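Matching sites in glutathione S-transferase delta from Bombyx mori, a protein that probably transfers glutathione onto electrophilic compounds, working as a homodimeric delta-class glutathione transferase (PDB 3VK9 (chain A, 2.00 Å), residues Leu84-Pro89 and Asn153-Asp158), and in its relative glutathione S-transferase from Bombyx mori (PDB 5ZFG (chain B, 1.70 Å), residues Leu84-Pro89 and His155-Asp160). Both blocks share one frame: the second was fitted to the first on N, CA, C and O of the twelve residues, RMSD 0.32 Å. Numbering follows each deposited sequence.

Structure 1 (3VK9); sequences LYPEDP and NLTVAD.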
loop_
_atom_site.group_PDB
_atom_site.type_symbol
_atom_site.label_atom_id
_atom_site.label_comp_id
_atom_site.label_asym_id
_atom_site.label_seq_id
_atom_site.Cartn_x
_atom_site.Cartn_y
_atom_site.Cartn_z
ATOM N N LEU A 84 -4.117 -8.615 17.228
ATOM C CA LEU A 84 -3.282 -7.707 16.443
ATOM C C LEU A 84 -3.573 -7.782 14.948
ATOM O O LEU A 84 -3.223 -6.873 14.215
ATOM C CB LEU A 84 -1.801 -8.000 16.647
ATOM C CG LEU A 84 -1.190 -7.736 18.011
ATOM C CD1 LEU A 84 0.073 -8.577 18.146
ATOM C CD2 LEU A 84 -0.894 -6.249 18.186
ATOM N N TYR A 85 -4.162 -8.885 14.495
ATOM C CA TYR A 85 -4.525 -9.022 13.082
ATOM C C TYR A 85 -5.653 -10.041 12.980
ATOM O O TYR A 85 -5.444 -11.177 12.556
ATOM C CB TYR A 85 -3.306 -9.432 12.233
ATOM C CG TYR A 85 -3.497 -9.276 10.734
ATOM C CD1 TYR A 85 -3.993 -8.085 10.188
ATOM C CD2 TYR A 85 -3.148 -10.303 9.853
ATOM C CE1 TYR A 85 -4.163 -7.931 8.818
ATOM C CE2 TYR A 85 -3.309 -10.156 8.471
ATOM C CZ TYR A 85 -3.815 -8.970 7.967
ATOM O OH TYR A 85 -3.977 -8.824 6.608
ATOM N N PRO A 86 -6.856 -9.646 13.428
ATOM C CA PRO A 86 -7.974 -10.585 13.598
ATOM C C PRO A 86 -8.349 -11.275 12.283
ATOM O O PRO A 86 -8.285 -10.647 11.225
ATOM C CB PRO A 86 -9.115 -9.685 14.100
ATOM C CG PRO A 86 -8.734 -8.309 13.664
ATOM C CD PRO A 86 -7.239 -8.265 13.773
ATOM N N GLU A 87 -8.728 -12.549 12.365
ATOM C CA GLU A 87 -9.120 -13.340 11.195
ATOM C C GLU A 87 -10.520 -13.021 10.645
ATOM O O GLU A 87 -10.810 -13.283 9.463
ATOM C CB GLU A 87 -9.043 -14.827 11.528
ATOM C CG GLU A 87 -7.635 -15.326 11.824
ATOM C CD GLU A 87 -7.603 -16.814 12.105
ATOM O OE1 GLU A 87 -8.122 -17.233 13.164
ATOM O OE2 GLU A 87 -7.077 -17.561 11.254
ATOM N N ASP A 88 -11.408 -12.500 11.488
ATOM C CA ASP A 88 -12.721 -12.133 10.983
ATOM C C ASP A 88 -12.547 -11.218 9.779
ATOM O O ASP A 88 -11.884 -10.192 9.877
ATOM C CB ASP A 88 -13.559 -11.405 12.022
ATOM C CG ASP A 88 -14.854 -10.874 11.433
ATOM O OD1 ASP A 88 -15.794 -11.665 11.270
ATOM O OD2 ASP A 88 -14.927 -9.673 11.115
ATOM N N PRO A 89 -13.154 -11.587 8.644
ATOM C CA PRO A 89 -12.996 -10.812 7.401
ATOM C C PRO A 89 -13.292 -9.310 7.542
ATOM O O PRO A 89 -12.446 -8.507 7.152
ATOM C CB PRO A 89 -13.979 -11.483 6.442
ATOM C CG PRO A 89 -13.988 -12.902 6.903
ATOM C CD PRO A 89 -13.919 -12.830 8.421
ATOM N N ASN A 153 -9.276 -3.096 19.458
ATOM C CA ASN A 153 -7.974 -3.510 19.981
ATOM C C ASN A 153 -6.811 -2.877 19.227
ATOM O O ASN A 153 -6.959 -2.446 18.081
ATOM C CB ASN A 153 -7.848 -5.027 19.920
ATOM C CG ASN A 153 -9.093 -5.723 20.422
ATOM O OD1 ASN A 153 -9.531 -5.476 21.540
ATOM N ND2 ASN A 153 -9.682 -6.582 19.591
ATOM N N LEU A 154 -5.652 -2.835 19.874
ATOM C CA LEU A 154 -4.413 -2.494 19.189
ATOM C C LEU A 154 -4.198 -3.478 18.025
ATOM O O LEU A 154 -4.348 -4.690 18.195
ATOM C CB LEU A 154 -3.239 -2.583 20.157
ATOM C CG LEU A 154 -1.864 -2.197 19.599
ATOM C CD1 LEU A 154 -1.699 -0.686 19.625
ATOM C CD2 LEU A 154 -0.761 -2.880 20.393
ATOM N N THR A 155 -3.871 -2.960 16.846
ATOM C CA THR A 155 -3.570 -3.839 15.695
ATOM C C THR A 155 -2.303 -3.407 14.951
ATOM O O THR A 155 -1.762 -2.326 15.185
ATOM C CB THR A 155 -4.728 -3.894 14.681
ATOM O OG1 THR A 155 -4.872 -2.617 14.042
ATOM C CG2 THR A 155 -6.052 -4.284 15.369
ATOM N N VAL A 156 -1.830 -4.255 14.045
ATOM C CA VAL A 156 -0.684 -3.889 13.244
ATOM C C VAL A 156 -0.917 -2.575 12.489
ATOM O O VAL A 156 0.047 -1.924 12.085
ATOM C CB VAL A 156 -0.292 -5.017 12.256
ATOM C CG1 VAL A 156 0.309 -6.190 13.016
ATOM C CG2 VAL A 156 -1.510 -5.451 11.435
ATOM N N ALA A 157 -2.182 -2.192 12.285
ATOM C CA ALA A 157 -2.482 -0.899 11.674
ATOM C C ALA A 157 -2.058 0.281 12.556
ATOM O O ALA A 157 -1.504 1.256 12.059
ATOM C CB ALA A 157 -3.963 -0.789 11.306
ATOM N N ASP A 158 -2.340 0.208 13.855
ATOM C CA ASP A 158 -1.850 1.237 14.777
ATOM C C ASP A 158 -0.312 1.322 14.724
ATOM O O ASP A 158 0.280 2.398 14.676
ATOM C CB ASP A 158 -2.319 0.949 16.215
ATOM C CG ASP A 158 -3.848 0.919 16.349
ATOM O OD1 ASP A 158 -4.480 1.995 16.270
ATOM O OD2 ASP A 158 -4.411 -0.178 16.546
#
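Leu84 O accepts a hydrogen bond from Val156 N, 3.0 Å away, tying the linker between helices 67-78 and 89-119, where the thioredoxin-like domain passes into the helical one, to helix 156-167. Thr155 CB lies against the same oxygen. Val156, a branched apolar residue suited to this buried spot, sends CG2 to Tyr85 CD1 at 3.8 Å. Leu84, with CG beside its backbone N (chi1 -67°), packs against Leu154, CD2 to CD2 4.0 Å. Asn153 packs on Ser83. Where the chain turns into the helix, Thr155 and Asp158 form a capping box, hydroxyl and carboxylate both suited to take up N-H groups: Thr155 N donates to Asp158 OD2 at 2.8 Å. Val149 N and Trp184 NE1 hydrogen-bond to Asp158 OD1. Asp96 hydrogen-bonds to Tyr85 OH, and Arg92 makes a cation-pi contact with the ring.

Structure 2 (5ZFG); sequences LYPQDP and HLTIAD.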
loop_
_atom_site.group_PDB
_atom_site.type_symbol
_atom_site.label_atom_id
_atom_site.label_comp_id
_atom_site.label_asym_id
_atom_site.label_seq_id
_atom_site.Cartn_x
_atom_site.Cartn_y
_atom_site.Cartn_z
ATOM N N LEU B 84 -4.015 -8.873 17.276
ATOM C CA LEU B 84 -3.228 -7.860 16.575
ATOM C C LEU B 84 -3.490 -7.893 15.067
ATOM O O LEU B 84 -3.229 -6.901 14.382
ATOM C CB LEU B 84 -1.738 -8.062 16.859
ATOM C CG LEU B 84 -0.754 -6.902 16.723
ATOM C CD1 LEU B 84 -1.036 -5.776 17.705
ATOM C CD2 LEU B 84 0.659 -7.391 16.923
ATOM N N TYR B 85 -4.004 -9.007 14.541
ATOM C CA TYR B 85 -4.420 -9.095 13.135
ATOM C C TYR B 85 -5.621 -10.027 13.064
ATOM O O TYR B 85 -5.485 -11.227 12.790
ATOM C CB TYR B 85 -3.279 -9.595 12.245
ATOM C CG TYR B 85 -3.462 -9.399 10.737
ATOM C CD1 TYR B 85 -4.284 -8.396 10.226
ATOM C CD2 TYR B 85 -2.797 -10.227 9.838
ATOM C CE1 TYR B 85 -4.447 -8.220 8.841
ATOM C CE2 TYR B 85 -2.923 -10.054 8.459
ATOM C CZ TYR B 85 -3.758 -9.054 7.961
ATOM O OH TYR B 85 -3.876 -8.923 6.587
ATOM N N PRO B 86 -6.820 -9.503 13.307
ATOM C CA PRO B 86 -8.005 -10.365 13.394
ATOM C C PRO B 86 -8.237 -11.177 12.131
ATOM O O PRO B 86 -7.927 -10.749 11.018
ATOM C CB PRO B 86 -9.148 -9.370 13.623
ATOM C CG PRO B 86 -8.499 -8.140 14.172
ATOM C CD PRO B 86 -7.146 -8.083 13.528
ATOM N N GLN B 87 -8.826 -12.356 12.316
ATOM C CA GLN B 87 -9.125 -13.247 11.204
ATOM C C GLN B 87 -10.509 -13.016 10.616
ATOM O O GLN B 87 -10.752 -13.423 9.480
ATOM C CB GLN B 87 -8.992 -14.709 11.647
ATOM C CG GLN B 87 -7.592 -15.059 12.115
ATOM C CD GLN B 87 -7.501 -16.450 12.711
ATOM O OE1 GLN B 87 -6.947 -17.364 12.095
ATOM N NE2 GLN B 87 -8.038 -16.616 13.920
ATOM N N ASP B 88 -11.408 -12.374 11.355
ATOM C CA ASP B 88 -12.727 -12.078 10.822
ATOM C C ASP B 88 -12.573 -11.205 9.578
ATOM O O ASP B 88 -11.902 -10.167 9.646
ATOM C CB ASP B 88 -13.575 -11.350 11.853
ATOM C CG ASP B 88 -14.855 -10.808 11.259
ATOM O OD1 ASP B 88 -15.721 -11.638 10.877
ATOM O OD2 ASP B 88 -14.989 -9.564 11.155
ATOM N N PRO B 89 -13.187 -11.568 8.449
ATOM C CA PRO B 89 -12.915 -10.825 7.200
ATOM C C PRO B 89 -13.170 -9.331 7.290
ATOM O O PRO B 89 -12.339 -8.548 6.810
ATOM C CB PRO B 89 -13.840 -11.521 6.189
ATOM C CG PRO B 89 -13.914 -12.941 6.712
ATOM C CD PRO B 89 -13.996 -12.773 8.205
ATOM N N HIS B 155 -9.039 -2.454 20.180
ATOM C CA HIS B 155 -7.779 -2.976 20.678
ATOM C C HIS B 155 -6.692 -2.684 19.652
ATOM O O HIS B 155 -6.977 -2.403 18.481
ATOM C CB HIS B 155 -7.860 -4.483 20.948
ATOM C CG HIS B 155 -8.152 -5.292 19.726
ATOM N ND1 HIS B 155 -9.429 -5.654 19.359
ATOM C CD2 HIS B 155 -7.330 -5.803 18.780
ATOM C CE1 HIS B 155 -9.382 -6.356 18.241
ATOM N NE2 HIS B 155 -8.119 -6.461 17.869
ATOM N N LEU B 156 -5.445 -2.769 20.111
ATOM C CA LEU B 156 -4.286 -2.545 19.247
ATOM C C LEU B 156 -4.223 -3.581 18.129
ATOM O O LEU B 156 -4.474 -4.772 18.349
ATOM C CB LEU B 156 -3.000 -2.599 20.081
ATOM C CG LEU B 156 -1.699 -2.117 19.416
ATOM C CD1 LEU B 156 -1.663 -0.606 19.314
ATOM C CD2 LEU B 156 -0.456 -2.647 20.123
ATOM N N THR B 157 -3.911 -3.119 16.906
ATOM C CA THR B 157 -3.672 -4.015 15.773
ATOM C C THR B 157 -2.426 -3.550 15.022
ATOM O O THR B 157 -1.891 -2.469 15.278
ATOM C CB THR B 157 -4.859 -4.073 14.798
ATOM O OG1 THR B 157 -5.043 -2.793 14.187
ATOM C CG2 THR B 157 -6.163 -4.492 15.497
ATOM N N ILE B 158 -1.968 -4.366 14.062
ATOM C CA ILE B 158 -0.812 -3.947 13.266
ATOM C C ILE B 158 -1.100 -2.669 12.484
ATOM O O ILE B 158 -0.166 -2.003 12.045
ATOM C CB ILE B 158 -0.309 -5.051 12.296
ATOM C CG1 ILE B 158 -1.397 -5.533 11.323
ATOM C CG2 ILE B 158 0.358 -6.226 13.059
ATOM C CD1 ILE B 158 -0.854 -6.514 10.258
ATOM N N ALA B 159 -2.375 -2.315 12.280
ATOM C CA ALA B 159 -2.681 -1.059 11.599
ATOM C C ALA B 159 -2.212 0.145 12.407
ATOM O O ALA B 159 -1.934 1.207 11.836
ATOM C CB ALA B 159 -4.186 -0.964 11.331
ATOM N N ASP B 160 -2.091 -0.002 13.729
ATOM C CA ASP B 160 -1.722 1.140 14.556
ATOM C C ASP B 160 -0.269 1.562 14.353
ATOM O O ASP B 160 0.020 2.760 14.320
ATOM C CB ASP B 160 -1.972 0.818 16.023
ATOM C CG ASP B 160 -3.431 0.821 16.349
ATOM O OD1 ASP B 160 -4.006 1.934 16.359
ATOM O OD2 ASP B 160 -4.005 -0.278 16.531
#
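Across the contact, Ile158 N donates a hydrogen bond to Leu84 O at 2.8 Å, and Thr157 CB lies against that oxygen. Ile158 carries its longer branch between its backbone N and carbonyl carbon (chi1 57°), which brings CD1 to 3.9 Å from Tyr85 CD1; an extended apolar chain fits this buried place. Leu84, with CG anti to the backbone N (chi1 -157°), packs against Leu156, CD1 to CD2 4.0 Å. The His155 ring turns its edge to Pro86, His155 NE2 lying 4.1 Å from Pro86 CG; NE2 also makes a weak hydrogen bond to Pro83 O. Where the chain turns into the helix, Thr157 and Asp160 form a capping box, hydroxyl and carboxylate both suited to take up N-H groups: Thr157 N donates to Asp160 OD2 at 2.9 Å. Ala151 N and Trp186 NE1 hydrogen-bond to Asp160 OD1. Asn96 hydrogen-bonds to Tyr85 OH, and Arg92 makes a cation-pi contact with the ring.

Structure 1 against structure 2
In the buried part Val156(A) is exchanged for Ile158(B). The CB atoms coincide within the error, and the two branches of the valine are retraced: CG2 of Val156(A) and CG1 of Ile158(B) are 0.2 Å apart after superposition, CG1 of Val156(A) and CG2 of Ile158(B) 0.1 Å apart. What comes in is CD1 of Ile158(B), one methyl carried onward from the branch that lies by the tyrosine. It adds apolar surface to a touch that both structures have, and Tyr85(A) and Tyr85(B) keep the same place.

The leucine before the tyrosine is modelled differently. Chi1 goes from -67° in Leu84(A) to -157° in Leu84(B), and the CG atoms stand 1.6 Å apart after superposition, so the places of CG and CD1 of Leu84(A) are left. Its touches across the contact are kept.

At the start of the second segment the CA atoms of Asn153(A) and His155(B) are 0.9 Å apart. ND2 of Asn153(A) and ND1 of His155(B) fall 1.0 Å apart after superposition; OD1 of Asn153(A) has no counterpart, whereas the imidazole brings in CD2, CE1 and NE2. With this shift and the longer ring, NE2 of His155(B) comes within 4.1 Å of Pro86(B) CG and 3.7 Å of Thr157(B) CG2, contacts absent from structure 1.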